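Local coordinates for putative transcriptional regulator (PDB 2RA5), which probably acts as a DNA-binding transcription factor of the GntR family, and holds meso-tartaric acid in a pocket of its UTRA domain, at residues Leu210-Arg215 against Thr229-Pro234; Arg135-Arg140 against Tyr149-Leu154; Thr107-Asn112 against Gly164-Thr169; Leu182-Gln187 against Thr216-Thr221. All coordinates share one frame; numbering follows the deposited sequence.

Contact 1 (Leu210-Arg215 against Thr229-Pro234); sequences LLTMER and THTYRP. With SRT (S,R meso-tartaric acid), chain B.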
# COMPACT_ATOMS: atom_id res chain seq x y z
N LEU A 210 -10.01 8.14 -1.15
CA LEU A 210 -8.84 8.21 -2.01
C LEU A 210 -7.72 7.35 -1.45
O LEU A 210 -7.62 7.16 -0.23
CB LEU A 210 -8.34 9.64 -2.15
CG LEU A 210 -9.11 10.68 -2.97
CD1 LEU A 210 -8.22 11.89 -3.20
CD2 LEU A 210 -9.61 10.14 -4.30
N LEU A 211 -6.89 6.82 -2.34
CA LEU A 211 -5.71 6.09 -1.91
C LEU A 211 -4.62 7.13 -1.71
O LEU A 211 -4.41 7.99 -2.56
CB LEU A 211 -5.31 5.06 -2.97
CG LEU A 211 -4.31 3.94 -2.64
CD1 LEU A 211 -4.68 3.18 -1.37
CD2 LEU A 211 -4.22 2.98 -3.82
N THR A 212 -3.95 7.08 -0.58
CA THR A 212 -2.88 8.04 -0.35
C THR A 212 -1.54 7.37 -0.15
O THR A 212 -1.45 6.25 0.36
CB THR A 212 -3.16 8.93 0.88
OG1 THR A 212 -3.04 8.15 2.07
CG2 THR A 212 -4.54 9.59 0.80
N MSE A 213 -0.49 8.06 -0.54
CA MSE A 213 0.83 7.62 -0.17
C MSE A 213 1.83 8.77 0.05
O MSE A 213 1.78 9.83 -0.60
CB MSE A 213 1.31 6.58 -1.17
CG MSE A 213 2.21 7.08 -2.24
SE MSE A 213 3.99 6.35 -1.98
CE MSE A 213 4.69 6.68 -3.78
N GLU A 214 2.70 8.58 1.02
CA GLU A 214 3.76 9.54 1.31
C GLU A 214 5.09 8.83 1.20
O GLU A 214 5.23 7.70 1.66
CB GLU A 214 3.60 10.13 2.71
CG GLU A 214 2.56 11.23 2.83
CD GLU A 214 2.39 11.69 4.27
OE1 GLU A 214 3.36 11.59 5.05
OE2 GLU A 214 1.28 12.14 4.62
N ARG A 215 6.06 9.48 0.57
CA ARG A 215 7.34 8.85 0.36
C ARG A 215 8.49 9.85 0.57
O ARG A 215 8.40 11.00 0.15
CB ARG A 215 7.38 8.27 -1.05
CG ARG A 215 8.73 7.80 -1.54
CD ARG A 215 8.69 7.56 -3.04
NE ARG A 215 8.44 8.78 -3.83
CZ ARG A 215 8.01 8.77 -5.09
NH1 ARG A 215 7.81 9.92 -5.74
NH2 ARG A 215 7.77 7.62 -5.71
N THR A 229 3.91 13.54 -1.74
CA THR A 229 2.64 13.34 -1.06
C THR A 229 1.59 13.19 -2.17
O THR A 229 1.32 14.12 -2.93
CB THR A 229 2.36 14.50 -0.04
OG1 THR A 229 1.33 14.11 0.88
CG2 THR A 229 2.01 15.84 -0.73
N HIS A 230 1.04 11.98 -2.28
CA HIS A 230 0.24 11.62 -3.44
C HIS A 230 -1.15 11.11 -3.10
O HIS A 230 -1.36 10.53 -2.03
CB HIS A 230 0.96 10.54 -4.25
CG HIS A 230 2.38 10.85 -4.55
ND1 HIS A 230 3.40 9.95 -4.35
CD2 HIS A 230 2.97 11.98 -5.04
CE1 HIS A 230 4.55 10.49 -4.71
NE2 HIS A 230 4.31 11.73 -5.14
N THR A 231 -2.08 11.32 -4.03
CA THR A 231 -3.44 10.78 -3.96
C THR A 231 -3.77 9.99 -5.23
O THR A 231 -3.35 10.35 -6.34
CB THR A 231 -4.48 11.90 -3.84
OG1 THR A 231 -4.08 13.00 -4.68
CG2 THR A 231 -4.60 12.37 -2.41
N TYR A 232 -4.53 8.92 -5.06
CA TYR A 232 -4.90 8.07 -6.19
C TYR A 232 -6.38 7.74 -6.14
O TYR A 232 -6.90 7.37 -5.07
CB TYR A 232 -4.13 6.76 -6.14
CG TYR A 232 -2.64 6.92 -5.98
CD1 TYR A 232 -2.07 7.06 -4.73
CD2 TYR A 232 -1.80 6.91 -7.09
CE1 TYR A 232 -0.71 7.20 -4.58
CE2 TYR A 232 -0.44 7.05 -6.96
CZ TYR A 232 0.11 7.20 -5.70
OH TYR A 232 1.48 7.34 -5.57
N ARG A 233 -7.04 7.84 -7.29
CA ARG A 233 -8.43 7.37 -7.44
C ARG A 233 -8.48 5.85 -7.34
O ARG A 233 -7.98 5.16 -8.24
CB ARG A 233 -8.99 7.79 -8.80
CG ARG A 233 -8.90 9.28 -9.08
CD ARG A 233 -9.62 9.62 -10.37
NE ARG A 233 -11.04 9.27 -10.30
CZ ARG A 233 -11.81 9.06 -11.36
NH1 ARG A 233 -13.09 8.75 -11.19
NH2 ARG A 233 -11.30 9.16 -12.58
N PRO A 234 -9.06 5.32 -6.24
CA PRO A 234 -9.03 3.87 -5.96
C PRO A 234 -9.69 3.01 -7.04
O PRO A 234 -9.33 1.84 -7.18
CB PRO A 234 -9.79 3.74 -4.61
CG PRO A 234 -10.51 5.06 -4.45
CD PRO A 234 -9.61 6.07 -5.10
O1 SRT B . 7.21 10.68 -8.43
O11 SRT B . 5.89 8.90 -8.40
C1 SRT B . 6.67 9.69 -9.00
C2 SRT B . 6.95 9.47 -10.48
O2 SRT B . 7.90 10.42 -10.95
C3 SRT B . 7.37 8.01 -10.77
O3 SRT B . 7.14 7.64 -12.14
C4 SRT B . 8.83 7.80 -10.49
O4 SRT B . 9.68 7.95 -11.42
O41 SRT B . 9.09 7.49 -9.31
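The hydroxyl end of Tyr232 fits into the hollow of the bent Met213 side chain, present as selenomethionine, on one face of an antiparallel strand pair. Met213 CG pushes against the edge of the tyrosine ring, near its plane and 3.4 Å from Tyr232 OH. A kink at chi2 (112°) sends SE away from that edge, and Met213 CE then returns to lie 3.7 Å from Tyr232 OH. The same methyl touches the rim of the next aromatic group, 3.6 Å from His230 ND1. At the neighbouring ring atom, His230 CE1 lies over a face of the Arg215 guanidinium, 3.5 Å from NH1, with the two planes 79° apart. Farther along the hairpin, Leu210 CD1 is the bump that meets Thr231 CG2 at 3.7 Å, while its CD2 comes up against the Pro234 ring. Backbone bonds in both directions between Leu211 and Tyr232, and between Met213 and His230, hold these shapes in register. An alanine in place of Tyr232 would probably open a gap beside Met213 CG and CE, leave the selenium arm less firmly held, and strip Tyr237 and Phe239 of a ring partner. Arg215 NH1 donates to O1 of the bound meso-tartaric acid at 2.9 Å, and the ligand carboxylate thus gains a positive partner at the end of a largely apolar row.

Contact 2 (Arg135-Arg140 against Tyr149-Leu154); sequences RIERLR and YLCNYL. With SRT (S,R meso-tartaric acid), chain B.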
# COMPACT_ATOMS: atom_id res chain seq x y z
N ARG A 135 8.48 23.09 -5.12
CA ARG A 135 7.21 22.37 -5.14
C ARG A 135 6.70 22.08 -6.57
O ARG A 135 6.39 22.99 -7.35
CB ARG A 135 6.12 23.07 -4.32
CG ARG A 135 4.79 22.28 -4.29
CD ARG A 135 3.78 22.83 -3.32
NE ARG A 135 2.64 23.43 -4.00
CZ ARG A 135 2.30 24.71 -3.93
NH1 ARG A 135 1.24 25.16 -4.59
NH2 ARG A 135 3.02 25.54 -3.19
N ILE A 136 6.59 20.79 -6.88
CA ILE A 136 6.02 20.34 -8.14
C ILE A 136 4.67 19.66 -7.91
O ILE A 136 4.48 18.91 -6.95
CB ILE A 136 6.97 19.39 -8.90
CG1 ILE A 136 8.27 20.12 -9.24
CG2 ILE A 136 6.33 18.90 -10.17
CD1 ILE A 136 9.34 19.22 -9.77
N GLU A 137 3.73 19.93 -8.80
CA GLU A 137 2.46 19.21 -8.80
C GLU A 137 2.15 18.65 -10.20
O GLU A 137 2.21 19.36 -11.19
CB GLU A 137 1.35 20.12 -8.28
CG GLU A 137 1.58 20.55 -6.85
CD GLU A 137 0.41 21.30 -6.26
OE1 GLU A 137 0.62 22.08 -5.30
OE2 GLU A 137 -0.73 21.13 -6.75
N ARG A 138 1.84 17.35 -10.26
CA ARG A 138 1.49 16.69 -11.51
C ARG A 138 0.16 15.94 -11.41
O ARG A 138 -0.17 15.34 -10.39
CB ARG A 138 2.53 15.66 -11.96
CG ARG A 138 3.91 16.18 -12.26
CD ARG A 138 4.89 15.49 -11.31
NE ARG A 138 5.59 14.36 -11.89
CZ ARG A 138 6.18 13.41 -11.17
NH1 ARG A 138 6.81 12.40 -11.76
NH2 ARG A 138 6.13 13.47 -9.84
N LEU A 139 -0.60 15.98 -12.50
CA LEU A 139 -1.73 15.08 -12.67
C LEU A 139 -1.30 13.96 -13.63
O LEU A 139 -0.71 14.22 -14.68
CB LEU A 139 -2.94 15.84 -13.21
CG LEU A 139 -4.29 15.13 -13.32
CD1 LEU A 139 -4.90 14.85 -11.95
CD2 LEU A 139 -5.25 15.98 -14.15
N ARG A 140 -1.53 12.71 -13.24
CA ARG A 140 -1.28 11.57 -14.11
C ARG A 140 -2.59 11.06 -14.66
O ARG A 140 -3.53 10.80 -13.90
CB ARG A 140 -0.60 10.44 -13.35
CG ARG A 140 0.83 10.72 -13.03
CD ARG A 140 1.78 10.17 -14.09
NE ARG A 140 2.97 9.64 -13.42
CZ ARG A 140 4.21 10.07 -13.62
NH1 ARG A 140 4.45 11.01 -14.53
NH2 ARG A 140 5.21 9.53 -12.93
N TYR A 149 -2.94 12.35 -8.29
CA TYR A 149 -2.42 13.70 -8.07
C TYR A 149 -1.10 13.68 -7.28
O TYR A 149 -1.07 13.28 -6.12
CB TYR A 149 -3.46 14.57 -7.36
CG TYR A 149 -3.18 16.02 -7.58
CD1 TYR A 149 -3.24 16.56 -8.85
CD2 TYR A 149 -2.82 16.85 -6.52
CE1 TYR A 149 -2.96 17.88 -9.07
CE2 TYR A 149 -2.54 18.19 -6.74
CZ TYR A 149 -2.62 18.70 -8.02
OH TYR A 149 -2.35 20.02 -8.29
N LEU A 150 -0.01 14.10 -7.92
CA LEU A 150 1.33 13.98 -7.35
C LEU A 150 1.97 15.31 -6.94
O LEU A 150 2.37 16.09 -7.80
CB LEU A 150 2.26 13.29 -8.36
CG LEU A 150 1.80 12.01 -9.07
CD1 LEU A 150 2.93 11.41 -9.89
CD2 LEU A 150 1.25 10.99 -8.07
N CYS A 151 2.09 15.56 -5.63
CA CYS A 151 2.85 16.72 -5.13
C CYS A 151 4.24 16.31 -4.66
O CYS A 151 4.37 15.45 -3.78
CB CYS A 151 2.13 17.43 -3.97
SG CYS A 151 0.37 17.76 -4.22
N ASN A 152 5.28 16.92 -5.22
CA ASN A 152 6.64 16.65 -4.75
C ASN A 152 7.45 17.87 -4.29
O ASN A 152 7.27 18.99 -4.79
CB ASN A 152 7.45 15.83 -5.77
CG ASN A 152 6.77 14.50 -6.11
OD1 ASN A 152 7.08 13.46 -5.54
ND2 ASN A 152 5.82 14.55 -7.02
N TYR A 153 8.33 17.65 -3.33
CA TYR A 153 9.19 18.70 -2.82
C TYR A 153 10.63 18.28 -2.91
O TYR A 153 10.98 17.19 -2.49
CB TYR A 153 8.84 19.00 -1.37
CG TYR A 153 7.41 19.44 -1.20
CD1 TYR A 153 6.40 18.51 -0.98
CD2 TYR A 153 7.07 20.79 -1.26
CE1 TYR A 153 5.09 18.91 -0.82
CE2 TYR A 153 5.76 21.20 -1.10
CZ TYR A 153 4.77 20.25 -0.88
OH TYR A 153 3.46 20.64 -0.72
N LEU A 154 11.45 19.14 -3.50
CA LEU A 154 12.88 18.86 -3.58
C LEU A 154 13.67 19.95 -2.87
O LEU A 154 13.29 21.12 -2.88
CB LEU A 154 13.37 18.74 -5.02
CG LEU A 154 12.63 18.04 -6.17
CD1 LEU A 154 13.62 17.14 -6.90
CD2 LEU A 154 11.46 17.27 -5.67
O1 SRT B . 7.21 10.68 -8.43
O11 SRT B . 5.89 8.90 -8.40
C1 SRT B . 6.67 9.69 -9.00
C2 SRT B . 6.95 9.47 -10.48
O2 SRT B . 7.90 10.42 -10.95
C3 SRT B . 7.37 8.01 -10.77
O3 SRT B . 7.14 7.64 -12.14
C4 SRT B . 8.83 7.80 -10.49
O4 SRT B . 9.68 7.95 -11.42
O41 SRT B . 9.09 7.49 -9.31
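Two neighbouring strands of the central antiparallel sheet meet here as a beta hairpin, with backbone bonds in both directions joining Ile136 to Asn152 and Arg138 to Leu150. On the face of Glu137 and Tyr149, the tyrosine hydroxyl donates to Glu137 OE2; the modelled 2.5 Å is very short, and the carboxylate stands almost upright to the ring, 86° between the planes. Glu137 OE1 meanwhile takes Arg135 NE at 2.8 Å through its anti lone pair, a salt bridge within the strand. The aliphatic part of Arg135 runs alongside Tyr153, its CD 3.4 Å from Tyr153 CE2. An alanine at Glu137 would probably leave Arg135 without its counter-charge and the Tyr149 hydroxyl without this acceptor. The opposite face of the hairpin lines the ligand pocket of the UTRA domain. There Leu150 CD1 lies over one face of the Arg138 guanidinium, 3.8 Å from NH2 and offset toward the rim, and also touches Arg140 CG. The Arg138 chain bends at chi2 and chi3, and its guanidinium meets the meso-tartaric acid, where NH1 donates to O2, at a modelled distance too short to be trusted, and NH2 weakly to O1. Arg140 NH2 approaches the ligand O3 to 2.8 Å, and Leu171 N is a further donor to the same molecule.

Contact 3 (Thr107-Asn112 against Gly164-Thr169); sequences TKVLVN and GQLEAT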
# COMPACT_ATOMS: atom_id res chain seq x y z
N THR A 107 1.41 12.44 -18.25
CA THR A 107 1.62 13.37 -17.14
C THR A 107 1.45 14.84 -17.54
O THR A 107 1.97 15.27 -18.58
CB THR A 107 3.02 13.14 -16.50
OG1 THR A 107 3.37 14.26 -15.67
CG2 THR A 107 4.07 12.97 -17.58
N LYS A 108 0.70 15.59 -16.74
CA LYS A 108 0.56 17.03 -16.94
C LYS A 108 0.95 17.86 -15.70
O LYS A 108 0.34 17.74 -14.64
CB LYS A 108 -0.87 17.37 -17.36
CG LYS A 108 -1.19 16.90 -18.77
CD LYS A 108 -2.48 17.50 -19.28
CE LYS A 108 -2.79 17.00 -20.69
NZ LYS A 108 -4.12 17.51 -21.16
N VAL A 109 1.96 18.71 -15.85
CA VAL A 109 2.39 19.55 -14.74
C VAL A 109 1.42 20.68 -14.39
O VAL A 109 1.10 21.50 -15.24
CB VAL A 109 3.75 20.18 -15.02
CG1 VAL A 109 4.18 20.98 -13.82
CG2 VAL A 109 4.77 19.13 -15.38
N LEU A 110 0.97 20.72 -13.15
CA LEU A 110 0.05 21.77 -12.69
C LEU A 110 0.73 22.86 -11.84
O LEU A 110 0.23 23.97 -11.74
CB LEU A 110 -1.09 21.17 -11.87
CG LEU A 110 -1.93 20.09 -12.56
CD1 LEU A 110 -3.29 19.99 -11.89
CD2 LEU A 110 -2.09 20.40 -14.03
N VAL A 111 1.85 22.53 -11.21
CA VAL A 111 2.58 23.50 -10.41
C VAL A 111 4.08 23.23 -10.47
O VAL A 111 4.54 22.12 -10.24
CB VAL A 111 2.13 23.50 -8.94
CG1 VAL A 111 3.12 24.30 -8.11
CG2 VAL A 111 0.72 24.07 -8.81
N ASN A 112 4.82 24.27 -10.78
CA ASN A 112 6.28 24.22 -10.67
C ASN A 112 6.81 25.50 -9.97
O ASN A 112 7.04 26.54 -10.58
CB ASN A 112 6.87 24.01 -12.06
CG ASN A 112 8.33 23.69 -12.03
OD1 ASN A 112 9.00 23.82 -11.00
ND2 ASN A 112 8.86 23.28 -13.17
N GLY A 164 7.77 20.36 -18.60
CA GLY A 164 7.97 19.90 -19.96
C GLY A 164 8.80 18.63 -19.95
O GLY A 164 8.32 17.58 -20.38
N GLN A 165 10.03 18.73 -19.45
CA GLN A 165 10.81 17.53 -19.20
C GLN A 165 9.97 16.58 -18.36
O GLN A 165 10.03 15.37 -18.52
CB GLN A 165 12.08 17.88 -18.45
CG GLN A 165 12.97 18.80 -19.20
CD GLN A 165 14.31 18.17 -19.45
OE1 GLN A 165 15.31 18.56 -18.84
NE2 GLN A 165 14.35 17.17 -20.32
N LEU A 166 9.18 17.17 -17.47
CA LEU A 166 8.36 16.44 -16.53
C LEU A 166 7.16 15.76 -17.17
O LEU A 166 6.59 14.82 -16.62
CB LEU A 166 7.91 17.39 -15.42
CG LEU A 166 8.93 17.49 -14.29
CD1 LEU A 166 8.78 18.80 -13.52
CD2 LEU A 166 8.85 16.29 -13.36
N GLU A 167 6.75 16.26 -18.33
CA GLU A 167 5.64 15.65 -19.04
C GLU A 167 6.15 14.51 -19.92
O GLU A 167 5.39 13.64 -20.32
CB GLU A 167 4.87 16.71 -19.84
CG GLU A 167 4.15 17.73 -18.95
CD GLU A 167 3.51 18.86 -19.74
OE1 GLU A 167 2.35 19.23 -19.45
OE2 GLU A 167 4.18 19.39 -20.65
N ALA A 168 7.46 14.52 -20.16
CA ALA A 168 8.12 13.48 -20.93
C ALA A 168 8.46 12.25 -20.09
O ALA A 168 8.04 11.14 -20.40
CB ALA A 168 9.38 14.02 -21.60
N THR A 169 9.22 12.45 -19.01
CA THR A 169 9.72 11.34 -18.21
C THR A 169 9.41 11.43 -16.71
O THR A 169 9.06 12.50 -16.20
CB THR A 169 11.25 11.15 -18.41
OG1 THR A 169 11.97 12.19 -17.72
CG2 THR A 169 11.61 11.22 -19.89
O HOH W 1 3.07 12.48 -20.68
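Thr107 and Val109 set their methyl groups against the short helix 165-168, the first over its backbone and the second against its side chains. In Thr107, OG1 is anti to the backbone N (chi1 165°), which leaves CG2 in the crowded position between N and the carbonyl carbon. That methyl points at two helix carbonyls, 3.1 Å from Glu167 O and 3.3 Å from Leu166 O. The hydroxyl beside it makes a weak hydrogen bond to Leu166 O at 3.4 Å. Val109 is turned toward the helix and crosses Leu166 at about a right angle, with Val109 CG2 lying 3.6 Å from Leu166 CB. The same methyl meets Glu167 CG obliquely. Glu167 itself stretches out beyond CG and lays its aliphatic part against the strand backbone, where Glu167 CG comes within 3.3 Å of Thr107 O. Immediately after Val109, Leu110 and Val111 form a classic beta bulge opposite Glu137. The helix opens at Gly164, the N-cap residue, whose carbonyl takes both Glu167 N and Ala168 N from the same face of its plane; a side chain on Gly164 would run into the preceding carbonyl. Leu166 also reaches Ile136 of the next strand, 132-142, and Leu174 of helix 171-177. Chemically the junction is mixed: one apolar contact, Val109 on Leu166, is bordered by the Thr107 methyl on two carbonyl oxygens and by a water that accepts from Thr107 N at 2.9 Å and donates to Glu167 O, while the 6.9 Å from Lys108 NZ to Glu167 OE1 would permit at most a long-range attraction.

Contact 4 (Leu182-Gln187 against Thr216-Thr221); sequences LHSARQ and TTFDDT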
# COMPACT_ATOMS: atom_id res chain seq x y z
N LEU A 182 19.86 7.43 -6.06
CA LEU A 182 18.70 7.10 -5.26
C LEU A 182 18.98 5.75 -4.60
O LEU A 182 19.14 4.75 -5.28
CB LEU A 182 17.45 7.05 -6.15
CG LEU A 182 17.32 8.35 -6.96
CD1 LEU A 182 16.20 8.31 -7.96
CD2 LEU A 182 17.13 9.52 -6.02
N HIS A 183 19.08 5.74 -3.29
CA HIS A 183 19.50 4.54 -2.59
C HIS A 183 18.37 3.86 -1.80
O HIS A 183 18.26 2.64 -1.78
CB HIS A 183 20.69 4.86 -1.69
CG HIS A 183 21.34 3.65 -1.11
ND1 HIS A 183 21.17 3.27 0.22
CD2 HIS A 183 22.15 2.72 -1.65
CE1 HIS A 183 21.85 2.18 0.45
NE2 HIS A 183 22.46 1.81 -0.67
N SER A 184 17.53 4.66 -1.14
CA SER A 184 16.38 4.11 -0.44
C SER A 184 15.22 5.09 -0.42
O SER A 184 15.32 6.23 -0.89
CB SER A 184 16.75 3.71 1.00
OG SER A 184 17.19 4.82 1.76
N ALA A 185 14.12 4.63 0.15
CA ALA A 185 12.93 5.43 0.28
C ALA A 185 12.16 4.90 1.45
O ALA A 185 12.20 3.71 1.73
CB ALA A 185 12.08 5.34 -0.95
N ARG A 186 11.44 5.79 2.10
CA ARG A 186 10.56 5.45 3.20
C ARG A 186 9.14 5.68 2.69
O ARG A 186 8.87 6.71 2.09
CB ARG A 186 10.91 6.34 4.38
CG ARG A 186 10.05 6.15 5.59
CD ARG A 186 10.27 4.80 6.21
NE ARG A 186 9.50 4.73 7.44
CZ ARG A 186 8.21 4.47 7.48
NH1 ARG A 186 7.57 4.45 8.63
NH2 ARG A 186 7.56 4.22 6.35
N GLN A 187 8.25 4.70 2.88
CA GLN A 187 6.87 4.83 2.37
C GLN A 187 5.78 4.47 3.36
O GLN A 187 5.89 3.51 4.11
CB GLN A 187 6.66 3.96 1.12
CG GLN A 187 7.50 4.32 -0.07
CD GLN A 187 6.85 3.84 -1.35
OE1 GLN A 187 5.69 3.43 -1.35
NE2 GLN A 187 7.60 3.89 -2.45
N THR A 216 9.56 9.41 1.24
CA THR A 216 10.79 10.20 1.22
C THR A 216 11.91 9.40 0.58
O THR A 216 12.18 8.28 0.98
CB THR A 216 11.29 10.62 2.62
OG1 THR A 216 10.23 11.18 3.38
CG2 THR A 216 12.43 11.65 2.49
N THR A 217 12.61 10.02 -0.36
CA THR A 217 13.70 9.33 -1.04
C THR A 217 15.07 9.90 -0.66
O THR A 217 15.29 11.10 -0.69
CB THR A 217 13.52 9.41 -2.56
OG1 THR A 217 12.20 8.98 -2.91
CG2 THR A 217 14.55 8.55 -3.29
N PHE A 218 16.01 9.01 -0.34
CA PHE A 218 17.36 9.39 0.05
C PHE A 218 18.43 8.95 -0.94
O PHE A 218 18.25 7.96 -1.67
CB PHE A 218 17.69 8.82 1.42
CG PHE A 218 16.63 9.07 2.44
CD1 PHE A 218 15.46 8.31 2.45
CD2 PHE A 218 16.79 10.08 3.39
CE1 PHE A 218 14.46 8.55 3.39
CE2 PHE A 218 15.80 10.32 4.34
CZ PHE A 218 14.64 9.55 4.35
N ASP A 219 19.55 9.66 -0.96
CA ASP A 219 20.68 9.27 -1.80
C ASP A 219 21.72 8.39 -1.08
O ASP A 219 21.49 7.93 0.04
CB ASP A 219 21.31 10.48 -2.51
CG ASP A 219 22.06 11.42 -1.58
OD1 ASP A 219 22.23 11.13 -0.37
OD2 ASP A 219 22.49 12.48 -2.09
N ASP A 220 22.84 8.13 -1.75
CA ASP A 220 23.98 7.38 -1.19
C ASP A 220 24.45 7.83 0.20
O ASP A 220 24.98 7.04 0.99
CB ASP A 220 25.18 7.54 -2.12
CG ASP A 220 25.12 6.64 -3.30
OD1 ASP A 220 24.08 5.95 -3.47
OD2 ASP A 220 26.12 6.61 -4.05
N THR A 221 24.29 9.11 0.48
CA THR A 221 24.87 9.70 1.66
C THR A 221 23.84 9.84 2.78
O THR A 221 24.12 10.34 3.87
CB THR A 221 25.48 11.05 1.29
OG1 THR A 221 24.43 12.00 1.09
CG2 THR A 221 26.29 10.93 -0.01
O HOH W 2 19.74 6.11 1.48
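Phe218 meets His183 and Ser184 together, since its carbonyl oxygen takes His183 N at 2.9 Å and, weakly, Ser184 N: a classic beta bulge at the start of strand 184-193. Phe218 has CG anti to its carbonyl carbon (chi1 -49°), and the ring turns its edge to the neighbouring strand, with Ser184 O, Ala185 CA and Arg186 N near the ring plane. Ser184 holds OG between its backbone N and carbonyl carbon (chi1 61°), 4.0 Å from Phe218 CD1 and hydrogen-bonded to a water at 2.9 Å. This water donates to Asp219 O and has a weak link to His183 ND1, bridging the bulge to the turn. His183 CB rests 3.6 Å from Asp219 O, and its ring stands across the Asp220 carboxylate at about a right angle. Asp219 OD1 closes an Asx turn by accepting Thr221 N at 3.0 Å, and Thr221 OG1 reaches the same oxygen from the same face of the carboxylate plane. On the other face of the sheet, Thr217 has CG2 anti to the backbone N, against Ser184 O at 3.4 Å and Leu182 CD2 at 3.9 Å; its OG1 bonds to Tyr172 and Glu226. The backbones come close at the Ala185-Thr217 pair, where Ala185 CA makes a CA-H...O contact with Thr216 O. Helix 171-177 packs on Leu182, strand 224-232 lies beyond 209-218, and a strand of the second subunit pairs antiparallel with 184-193, carrying the sheet across the dimer interface.

Overall arrangement
The four contacts step across one six-strand antiparallel sheet. Contacts 1 and 2, with centres 12 Å apart, are neighbouring hairpins joined by probable backbone bonds, Thr231 O to Tyr149 N and Thr229 N to Cys151 O, both 2.8 Å. Together they hold the meso-tartaric acid between Arg215 of the first and Arg138 and Arg140 of the second. Contact 3 encloses contact 2 along the chain and lies 9 Å from it, centre to centre; its Leu166 side chain is about 6 Å from the ligand. Contact 4 continues strand 209-218 of contact 1 toward the second subunit, with Thr217 about 7 Å from the ligand. Contacts 3 and 4 have centres 22 Å apart and do not touch.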